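Long-range contacts in bifunctional dTDP-4-dehydrorhamnose 3,5-epimerase/dTDP-4-dehydrorhamnose reductase (Arabidopsis thaliana, PDB 4QQR), which converts dTDP-4-dehydro-6-deoxy-alpha-D-glucose into dTDP-beta-L-rhamnose by epimerising C3' and C5' and then reducing the keto sugar with NADPH: residues F15-K20 with H63-A68; E188-I193 with S228-L233; T222-V227 with L279-E284. One frame throughout, in Å; residues are numbered along the deposited sequence.

Interaction 1 is the core contact: two neighbouring strands of the parallel Rossmann sheet, nine of eleven touching residues buried, held by backbone bonds and aromatic packing. Interactions 2 and 3 are only partly buried and lie across the chain's centre from it, about 33 and 26 Å away between centres. Each sets a non-helical segment against the start of a helix, 229-239 in interaction 2 and 282-291 in interaction 3, with polar side chains, main-chain groups and apolar side chains sharing the work. These two alternate along the chain, as residues 222-227 lead straight into 228-233, and they touch through a salt bridge between Glu231 and Lys283.

Interaction 1 (F15-K20 with H63-A68); sequences FLIYGK and HVFNAA
Phe15 and Phe65 meet on one face of the Rossmann sheet, where residues 15-18 and 63-66 run parallel, their axes 4.6 Å apart at closest approach. The pair is oblique, planes at 41°: CE1 of Phe65 stands over one face of the Phe15 ring, displaced toward its rim, and lies 3.4 Å from Phe15 CD2. His63 runs alongside with the edge of Phe15 turned toward its face, an offset edge-to-face pair with planes at 73° and Phe15 CE1 3.7 Å from His63 ND1. Phe15 CG sits anti to its carbonyl carbon (chi1 -62°), which starts the ring toward this cluster, and Ile208 of helix 200-212 packs on both phenylalanines. An alanine at Phe15 would probably leave the Phe65 and His63 rings without their shared aromatic partner and open a gap beneath that helix. On the other face Leu16 CB rests 4.1 Å from Val64 CG2, while Val64 CG1 approaches the edge of the Tyr18 ring, whose OH is bonded to Asp55. A parallel ladder ties the backbones: Leu16 N to His63 O (3.0 Å), Phe65 N to Leu16 O and Tyr18 N to Phe65 O. Beyond it Gly19 opens the Gly-x-x-Gly-x-x-Gly turn near the probable NADPH site, its phi positive, where a side chain would press on the preceding carbonyl. Nearby, an Asx turn brings Ala68 N 3.1 Å from Asn66 OD1, above the amide plane.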
loop_
_atom_site.group_PDB
_atom_site.type_symbol
_atom_site.label_atom_id
_atom_site.label_comp_id
_atom_site.label_asym_id
_atom_site.label_seq_id
_atom_site.Cartn_x
_atom_site.Cartn_y
_atom_site.Cartn_z
ATOM N N PHE A 15 -26.354 -10.736 1.609
ATOM C CA PHE A 15 -25.225 -9.807 1.541
ATOM C C PHE A 15 -24.631 -9.489 2.887
ATOM O O PHE A 15 -25.353 -9.170 3.838
ATOM C CB PHE A 15 -25.603 -8.500 0.849
ATOM C CG PHE A 15 -26.030 -8.663 -0.585
ATOM C CD1 PHE A 15 -25.846 -9.860 -1.254
ATOM C CD2 PHE A 15 -26.608 -7.608 -1.264
ATOM C CE1 PHE A 15 -26.235 -10.003 -2.572
ATOM C CE2 PHE A 15 -26.997 -7.744 -2.583
ATOM C CZ PHE A 15 -26.812 -8.940 -3.240
ATOM N N LEU A 16 -23.306 -9.586 2.962
ATOM C CA LEU A 16 -22.572 -9.073 4.105
ATOM C C LEU A 16 -22.101 -7.670 3.731
ATOM O O LEU A 16 -21.468 -7.476 2.697
ATOM C CB LEU A 16 -21.396 -9.986 4.468
ATOM C CG LEU A 16 -20.531 -9.570 5.670
ATOM C CD1 LEU A 16 -21.362 -9.463 6.948
ATOM C CD2 LEU A 16 -19.350 -10.535 5.871
ATOM N N ILE A 17 -22.450 -6.684 4.551
ATOM C CA ILE A 17 -22.103 -5.301 4.260
ATOM C C ILE A 17 -21.241 -4.714 5.372
ATOM O O ILE A 17 -21.523 -4.906 6.551
ATOM C CB ILE A 17 -23.368 -4.446 4.051
ATOM C CG1 ILE A 17 -24.203 -5.021 2.896
ATOM C CG2 ILE A 17 -22.993 -2.997 3.788
ATOM C CD1 ILE A 17 -25.600 -4.412 2.756
ATOM N N TYR A 18 -20.177 -4.014 4.997
ATOM C CA TYR A 18 -19.343 -3.330 5.982
ATOM C C TYR A 18 -19.506 -1.821 5.894
ATOM O O TYR A 18 -19.499 -1.254 4.806
ATOM C CB TYR A 18 -17.871 -3.772 5.883
ATOM C CG TYR A 18 -17.668 -5.144 6.486
ATOM C CD1 TYR A 18 -17.767 -6.290 5.702
ATOM C CD2 TYR A 18 -17.439 -5.299 7.849
ATOM C CE1 TYR A 18 -17.610 -7.552 6.254
ATOM C CE2 TYR A 18 -17.290 -6.556 8.413
ATOM C CZ TYR A 18 -17.371 -7.678 7.610
ATOM O OH TYR A 18 -17.217 -8.929 8.159
ATOM N N GLY A 19 -19.707 -1.190 7.049
ATOM C CA GLY A 19 -19.919 0.246 7.135
ATOM C C GLY A 19 -21.356 0.708 7.325
ATOM O O GLY A 19 -21.825 1.549 6.557
ATOM N N LYS A 20 -22.066 0.199 8.335
ATOM C CA LYS A 20 -23.422 0.715 8.608
ATOM C C LYS A 20 -23.369 2.177 9.060
ATOM O O LYS A 20 -24.263 2.976 8.767
ATOM C CB LYS A 20 -24.195 -0.152 9.620
ATOM C CG LYS A 20 -23.758 -0.070 11.086
ATOM C CD LYS A 20 -24.716 -0.851 12.004
ATOM C CE LYS A 20 -26.168 -0.399 11.796
ATOM N NZ LYS A 20 -27.179 -1.079 12.682
ATOM N N HIS A 63 -22.414 -12.800 -1.123
ATOM C CA HIS A 63 -21.554 -11.717 -1.615
ATOM C C HIS A 63 -21.244 -10.783 -0.440
ATOM O O HIS A 63 -21.940 -10.818 0.579
ATOM C CB HIS A 63 -22.226 -10.899 -2.738
ATOM C CG HIS A 63 -22.770 -11.715 -3.879
ATOM N ND1 HIS A 63 -23.834 -12.587 -3.742
ATOM C CD2 HIS A 63 -22.424 -11.753 -5.189
ATOM C CE1 HIS A 63 -24.094 -13.147 -4.909
ATOM N NE2 HIS A 63 -23.256 -12.656 -5.806
ATOM N N VAL A 64 -20.214 -9.944 -0.594
ATOM C CA VAL A 64 -19.733 -9.050 0.470
ATOM C C VAL A 64 -19.568 -7.633 -0.074
ATOM O O VAL A 64 -19.110 -7.447 -1.183
ATOM C CB VAL A 64 -18.361 -9.529 1.066
ATOM C CG1 VAL A 64 -17.778 -8.499 2.052
ATOM C CG2 VAL A 64 -18.481 -10.891 1.724
ATOM N N PHE A 65 -19.944 -6.636 0.716
ATOM C CA PHE A 65 -19.865 -5.241 0.289
ATOM C C PHE A 65 -19.008 -4.448 1.255
ATOM O O PHE A 65 -19.267 -4.428 2.453
ATOM C CB PHE A 65 -21.261 -4.630 0.222
ATOM C CG PHE A 65 -22.084 -5.143 -0.914
ATOM C CD1 PHE A 65 -22.643 -6.414 -0.863
ATOM C CD2 PHE A 65 -22.315 -4.348 -2.038
ATOM C CE1 PHE A 65 -23.398 -6.900 -1.918
ATOM C CE2 PHE A 65 -23.078 -4.822 -3.106
ATOM C CZ PHE A 65 -23.624 -6.098 -3.044
ATOM N N ASN A 66 -17.976 -3.807 0.735
ATOM C CA ASN A 66 -17.110 -2.983 1.563
ATOM C C ASN A 66 -17.397 -1.483 1.389
ATOM O O ASN A 66 -16.909 -0.835 0.456
ATOM C CB ASN A 66 -15.639 -3.292 1.265
ATOM C CG ASN A 66 -14.693 -2.288 1.908
ATOM O OD1 ASN A 66 -14.967 -1.766 2.991
ATOM N ND2 ASN A 66 -13.579 -2.012 1.240
ATOM N N ALA A 67 -18.189 -0.927 2.291
ATOM C CA ALA A 67 -18.444 0.503 2.262
ATOM C C ALA A 67 -17.758 1.141 3.462
ATOM O O ALA A 67 -18.037 2.279 3.805
ATOM C CB ALA A 67 -19.925 0.773 2.274
ATOM N N ALA A 68 -16.830 0.400 4.072
ATOM C CA ALA A 68 -16.178 0.787 5.327
ATOM C C ALA A 68 -15.488 2.143 5.279
ATOM O O ALA A 68 -14.886 2.592 6.255
ATOM C CB ALA A 68 -15.196 -0.289 5.786
#

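Interaction 2 (E188-I193 with S228-L233); sequences EKVVDI and SHNEIL
Ile193 and His229 are joined by a nearly straight hydrogen bond: Ile193 N donates to His229 ND1 over 2.9 Å, at 163° and nearly in the imidazole plane, so ND1 acts as an acceptor. Asp192 supplies the second polar link. Its first torsion sets CG anti to the backbone N (chi1 -164°). Asp192 OD1 accepts from Asn230 N at 3.1 Å, on the anti side of the carboxylate; a weak bond to Ser228 OG is possible, but that proton has Glu231 OE2 within reach too. The Asp192 carboxylate also stacks on the Asn230 amide, planes 24° apart, while Asn230 OD1 is bonded to Trp246 NE1. A CA-H...O contact adds to these, Ser228 CA lying 3.5 Å from Ile193 O.

Apolar contact centres on Val190, which splits its two methyls: CG2 lies 3.6 Å from His229 CD2, and CG1 lies 3.7 Å from Leu233 CD2. Ile184 of helix 180-186 packs on all three of these residues.

Within residues 228-233, Glu231 N donates to Ser228 OG (3.2 Å) and Ser228 N to Glu231 OE2 (2.8 Å). This reciprocal pair is a capping box at the start of helix 229-239, and the Asp192 carboxylate beside it would probably be stabilised by the helix end. Away from the annotated sites, the contact thus joins the short strand 189-190 and the loop after it to a capped helix N-terminus.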
loop_
_atom_site.group_PDB
_atom_site.type_symbol
_atom_site.label_atom_id
_atom_site.label_comp_id
_atom_site.label_asym_id
_atom_site.label_seq_id
_atom_site.Cartn_x
_atom_site.Cartn_y
_atom_site.Cartn_z
ATOM N N GLU A 188 -20.033 29.803 0.127
ATOM C CA GLU A 188 -20.147 31.224 -0.213
ATOM C C GLU A 188 -19.815 31.445 -1.691
ATOM O O GLU A 188 -20.685 31.813 -2.498
ATOM C CB GLU A 188 -19.208 32.046 0.687
ATOM C CG GLU A 188 -18.085 31.215 1.363
ATOM C CD GLU A 188 -16.719 31.338 0.670
ATOM O OE1 GLU A 188 -16.140 32.448 0.682
ATOM O OE2 GLU A 188 -16.214 30.323 0.129
ATOM N N LYS A 189 -18.543 31.226 -2.024
ATOM C CA LYS A 189 -18.095 31.125 -3.398
ATOM C C LYS A 189 -17.919 29.647 -3.745
ATOM O O LYS A 189 -18.079 28.767 -2.887
ATOM C CB LYS A 189 -16.776 31.875 -3.594
ATOM C CG LYS A 189 -16.812 33.295 -3.083
ATOM C CD LYS A 189 -15.862 34.192 -3.852
ATOM C CE LYS A 189 -16.016 35.645 -3.431
ATOM N NZ LYS A 189 -15.500 35.850 -2.053
ATOM N N VAL A 190 -17.589 29.385 -5.008
ATOM C CA VAL A 190 -17.375 28.029 -5.491
ATOM C C VAL A 190 -16.510 28.086 -6.751
ATOM O O VAL A 190 -16.381 29.135 -7.378
ATOM C CB VAL A 190 -18.717 27.296 -5.724
ATOM C CG1 VAL A 190 -19.427 27.851 -6.944
ATOM C CG2 VAL A 190 -18.499 25.796 -5.841
ATOM N N VAL A 191 -15.914 26.960 -7.118
ATOM C CA VAL A 191 -14.781 26.978 -8.040
ATOM C C VAL A 191 -15.144 26.888 -9.516
ATOM O O VAL A 191 -14.351 27.294 -10.381
ATOM C CB VAL A 191 -13.833 25.824 -7.730
ATOM C CG1 VAL A 191 -12.393 26.214 -8.074
ATOM C CG2 VAL A 191 -13.976 25.412 -6.264
ATOM N N ASP A 192 -16.322 26.325 -9.785
ATOM C CA ASP A 192 -16.786 26.003 -11.141
ATOM C C ASP A 192 -15.845 25.216 -12.063
ATOM O O ASP A 192 -15.294 25.776 -13.011
ATOM C CB ASP A 192 -17.228 27.256 -11.869
ATOM C CG ASP A 192 -18.048 26.937 -13.095
ATOM O OD1 ASP A 192 -19.016 26.147 -12.975
ATOM O OD2 ASP A 192 -17.710 27.470 -14.173
ATOM N N ILE A 193 -15.696 23.918 -11.806
ATOM C CA ILE A 193 -14.943 23.027 -12.690
ATOM C C ILE A 193 -15.835 21.855 -13.092
ATOM O O ILE A 193 -16.424 21.201 -12.226
ATOM C CB ILE A 193 -13.689 22.431 -11.985
ATOM C CG1 ILE A 193 -12.959 23.473 -11.122
ATOM C CG2 ILE A 193 -12.747 21.766 -12.991
ATOM C CD1 ILE A 193 -11.751 24.098 -11.798
ATOM N N SER A 228 -20.339 21.114 -14.086
ATOM C CA SER A 228 -19.610 22.079 -13.278
ATOM C C SER A 228 -20.445 22.390 -12.048
ATOM O O SER A 228 -21.631 22.011 -11.977
ATOM C CB SER A 228 -19.345 23.351 -14.064
ATOM O OG SER A 228 -20.549 24.074 -14.244
ATOM N N HIS A 229 -19.823 23.065 -11.080
ATOM C CA HIS A 229 -20.510 23.479 -9.850
ATOM C C HIS A 229 -21.645 24.426 -10.160
ATOM O O HIS A 229 -22.691 24.383 -9.512
ATOM C CB HIS A 229 -19.541 24.170 -8.896
ATOM C CG HIS A 229 -18.315 23.373 -8.604
ATOM N ND1 HIS A 229 -17.304 23.200 -9.529
ATOM C CD2 HIS A 229 -17.931 22.686 -7.505
ATOM C CE1 HIS A 229 -16.354 22.453 -9.006
ATOM N NE2 HIS A 229 -16.709 22.124 -7.775
ATOM N N ASN A 230 -21.426 25.271 -11.165
ATOM C CA ASN A 230 -22.421 26.249 -11.581
ATOM C C ASN A 230 -23.650 25.622 -12.206
ATOM O O ASN A 230 -24.779 26.002 -11.876
ATOM C CB ASN A 230 -21.813 27.278 -12.530
ATOM C CG ASN A 230 -21.026 28.363 -11.799
ATOM O OD1 ASN A 230 -21.151 28.537 -10.596
ATOM N ND2 ASN A 230 -20.228 29.106 -12.536
ATOM N N GLU A 231 -23.441 24.657 -13.102
ATOM C CA GLU A 231 -24.558 24.016 -13.783
ATOM C C GLU A 231 -25.452 23.391 -12.740
ATOM O O GLU A 231 -26.671 23.320 -12.916
ATOM C CB GLU A 231 -24.080 22.975 -14.799
ATOM C CG GLU A 231 -23.269 23.591 -15.930
ATOM C CD GLU A 231 -22.636 22.574 -16.872
ATOM O OE1 GLU A 231 -22.953 22.627 -18.084
ATOM O OE2 GLU A 231 -21.798 21.751 -16.419
ATOM N N ILE A 232 -24.832 22.984 -11.633
ATOM C CA ILE A 232 -25.538 22.372 -10.524
ATOM C C ILE A 232 -26.315 23.402 -9.713
ATOM O O ILE A 232 -27.515 23.244 -9.490
ATOM C CB ILE A 232 -24.563 21.613 -9.616
ATOM C CG1 ILE A 232 -24.094 20.328 -10.314
ATOM C CG2 ILE A 232 -25.209 21.299 -8.261
ATOM C CD1 ILE A 232 -23.020 19.549 -9.540
ATOM N N LEU A 233 -25.623 24.456 -9.283
ATOM C CA LEU A 233 -26.247 25.533 -8.510
ATOM C C LEU A 233 -27.442 26.142 -9.243
ATOM O O LEU A 233 -28.446 26.489 -8.618
ATOM C CB LEU A 233 -25.221 26.620 -8.133
ATOM C CG LEU A 233 -24.513 26.606 -6.758
ATOM C CD1 LEU A 233 -24.624 25.270 -6.046
ATOM C CD2 LEU A 233 -23.047 27.018 -6.850
#

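Interaction 3 (T222-V227 with L279-E284)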
loop_
_atom_site.group_PDB
_atom_site.type_symbol
_atom_site.label_atom_id
_atom_site.label_comp_id
_atom_site.label_asym_id
_atom_site.label_seq_id
_atom_site.Cartn_x
_atom_site.Cartn_y
_atom_site.Cartn_z
ATOM N N THR A 222 -19.015 6.664 -12.025
ATOM C CA THR A 222 -19.644 7.965 -12.026
ATOM C C THR A 222 -20.557 7.909 -13.223
ATOM O O THR A 222 -20.385 7.048 -14.076
ATOM C CB THR A 222 -18.612 9.075 -12.199
ATOM O OG1 THR A 222 -17.662 8.697 -13.203
ATOM C CG2 THR A 222 -17.867 9.288 -10.915
ATOM N N ASN A 223 -21.549 8.791 -13.266
ATOM C CA ASN A 223 -22.446 8.875 -14.411
ATOM C C ASN A 223 -21.679 9.402 -15.597
ATOM O O ASN A 223 -20.710 10.141 -15.421
ATOM C CB ASN A 223 -23.623 9.802 -14.114
ATOM C CG ASN A 223 -24.542 9.240 -13.072
ATOM O OD1 ASN A 223 -24.227 9.266 -11.888
ATOM N ND2 ASN A 223 -25.686 8.723 -13.500
ATOM N N PRO A 224 -22.081 8.996 -16.809
ATOM C CA PRO A 224 -21.459 9.524 -18.032
ATOM C C PRO A 224 -21.543 11.048 -18.099
ATOM O O PRO A 224 -22.512 11.618 -17.612
ATOM C CB PRO A 224 -22.282 8.873 -19.143
ATOM C CG PRO A 224 -22.734 7.574 -18.561
ATOM C CD PRO A 224 -22.936 7.824 -17.081
ATOM N N GLY A 225 -20.525 11.695 -18.666
ATOM C CA GLY A 225 -20.494 13.145 -18.780
ATOM C C GLY A 225 -19.929 13.901 -17.577
ATOM O O GLY A 225 -19.497 13.301 -16.586
ATOM N N VAL A 226 -19.945 15.233 -17.667
ATOM C CA VAL A 226 -19.486 16.085 -16.574
ATOM C C VAL A 226 -20.456 17.236 -16.266
ATOM O O VAL A 226 -21.118 17.738 -17.179
ATOM C CB VAL A 226 -18.098 16.665 -16.886
ATOM C CG1 VAL A 226 -17.042 15.569 -16.823
ATOM C CG2 VAL A 226 -18.092 17.337 -18.260
ATOM N N VAL A 227 -20.560 17.616 -14.986
ATOM C CA VAL A 227 -21.181 18.897 -14.581
ATOM C C VAL A 227 -20.208 19.814 -13.850
ATOM O O VAL A 227 -19.384 19.361 -13.055
ATOM C CB VAL A 227 -22.387 18.771 -13.601
ATOM C CG1 VAL A 227 -23.703 19.082 -14.294
ATOM C CG2 VAL A 227 -22.395 17.435 -12.860
ATOM N N LEU A 279 -27.867 3.259 -18.103
ATOM C CA LEU A 279 -27.172 4.270 -17.295
ATOM C C LEU A 279 -27.311 5.666 -17.902
ATOM O O LEU A 279 -26.954 5.879 -19.058
ATOM C CB LEU A 279 -25.702 3.920 -17.120
ATOM C CG LEU A 279 -24.809 4.853 -16.298
ATOM C CD1 LEU A 279 -25.299 4.955 -14.881
ATOM C CD2 LEU A 279 -23.394 4.340 -16.304
ATOM N N MET A 280 -27.820 6.609 -17.111
ATOM C CA MET A 280 -28.055 7.968 -17.588
ATOM C C MET A 280 -26.885 8.909 -17.308
ATOM O O MET A 280 -26.080 8.669 -16.399
ATOM C CB MET A 280 -29.299 8.532 -16.929
ATOM C CG MET A 280 -30.458 7.570 -16.892
ATOM S SD MET A 280 -31.813 8.310 -15.968
ATOM C CE MET A 280 -31.957 9.887 -16.811
ATOM N N SER A 281 -26.799 9.988 -18.082
ATOM C CA SER A 281 -25.765 10.989 -17.844
ATOM C C SER A 281 -26.118 11.873 -16.655
ATOM O O SER A 281 -27.274 11.902 -16.222
ATOM C CB SER A 281 -25.530 11.837 -19.086
ATOM O OG SER A 281 -24.879 11.069 -20.073
ATOM N N ILE A 282 -25.121 12.593 -16.138
ATOM C CA ILE A 282 -25.307 13.332 -14.893
ATOM C C ILE A 282 -26.505 14.230 -14.972
ATOM O O ILE A 282 -27.424 14.107 -14.157
ATOM C CB ILE A 282 -24.119 14.202 -14.494
ATOM C CG1 ILE A 282 -22.955 14.007 -15.461
ATOM C CG2 ILE A 282 -23.755 13.946 -13.014
ATOM C CD1 ILE A 282 -23.002 14.902 -16.679
ATOM N N LYS A 283 -26.502 15.114 -15.967
ATOM C CA LYS A 283 -27.563 16.107 -16.097
ATOM C C LYS A 283 -28.943 15.469 -16.056
ATOM O O LYS A 283 -29.759 15.836 -15.201
ATOM C CB LYS A 283 -27.346 17.019 -17.312
ATOM C CG LYS A 283 -26.078 17.875 -17.164
ATOM C CD LYS A 283 -25.993 19.009 -18.179
ATOM C CE LYS A 283 -24.619 19.689 -18.120
ATOM N NZ LYS A 283 -24.429 20.687 -19.222
ATOM N N GLU A 284 -29.194 14.492 -16.927
ATOM C CA GLU A 284 -30.506 13.859 -16.917
ATOM C C GLU A 284 -30.722 13.076 -15.620
ATOM O O GLU A 284 -31.837 13.046 -15.091
ATOM C CB GLU A 284 -30.777 13.003 -18.177
ATOM C CG GLU A 284 -29.606 12.140 -18.678
ATOM C CD GLU A 284 -30.041 10.988 -19.620
ATOM O OE1 GLU A 284 -31.139 11.089 -20.222
ATOM O OE2 GLU A 284 -29.289 9.981 -19.754
#
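Asn223 and Met280, with Pro224 and Ile282, fasten the loop leaving strand 217-220, an outermost strand of the Rossmann sheet within this chain, to the N-terminal end of helix 282-291, the last helix modelled, and the residues just before it. Two hydrogen bonds cross the contact. Asn223 ND2 donates to Met280 O over 2.9 Å at 173°; the acceptor lies in the plane of the amide, although the donor is tilted 35° from the carbonyl plane of Met280. The other end of that amide, Asn223 OD1, accepts from Ile199 N, which helps fix the rotation of the group. Pro224 O accepts from Ile282 N at 3.2 Å, with the donor nearly along the C=O axis. An N-H of the first helical turn, where no helical carbonyl precedes it, is thereby satisfied by the loop. Ser281 holds the N-cap position but makes no capping bond with its hydroxyl; instead its backbone N donates to Glu284 OE2 at 3.0 Å, through the anti lone pair of the carboxylate.

Apolar packing adds to these bonds. Toward the 279 end, Pro224 CD lies 3.6 Å from Leu279 CG, their side chains crossing at a slant, and Leu279 also rests on Leu203 and Ile206 of helix 200-212. Ile282 CD1 reaches over the peptide between Gly225 and Val226; at the positive phi of Gly225 a side chain would press on the preceding carbonyl. Farther on, Val227 CG2 packs 3.7 Å from Ile282 CG2, the two side chains pointing in opposite directions.

Nearer solvent, the extended Lys283 chain passes Val227, with Lys283 CG 3.9 Å from Val227 CG1, and carries Lys283 NZ to a salt bridge with Glu231 OE1.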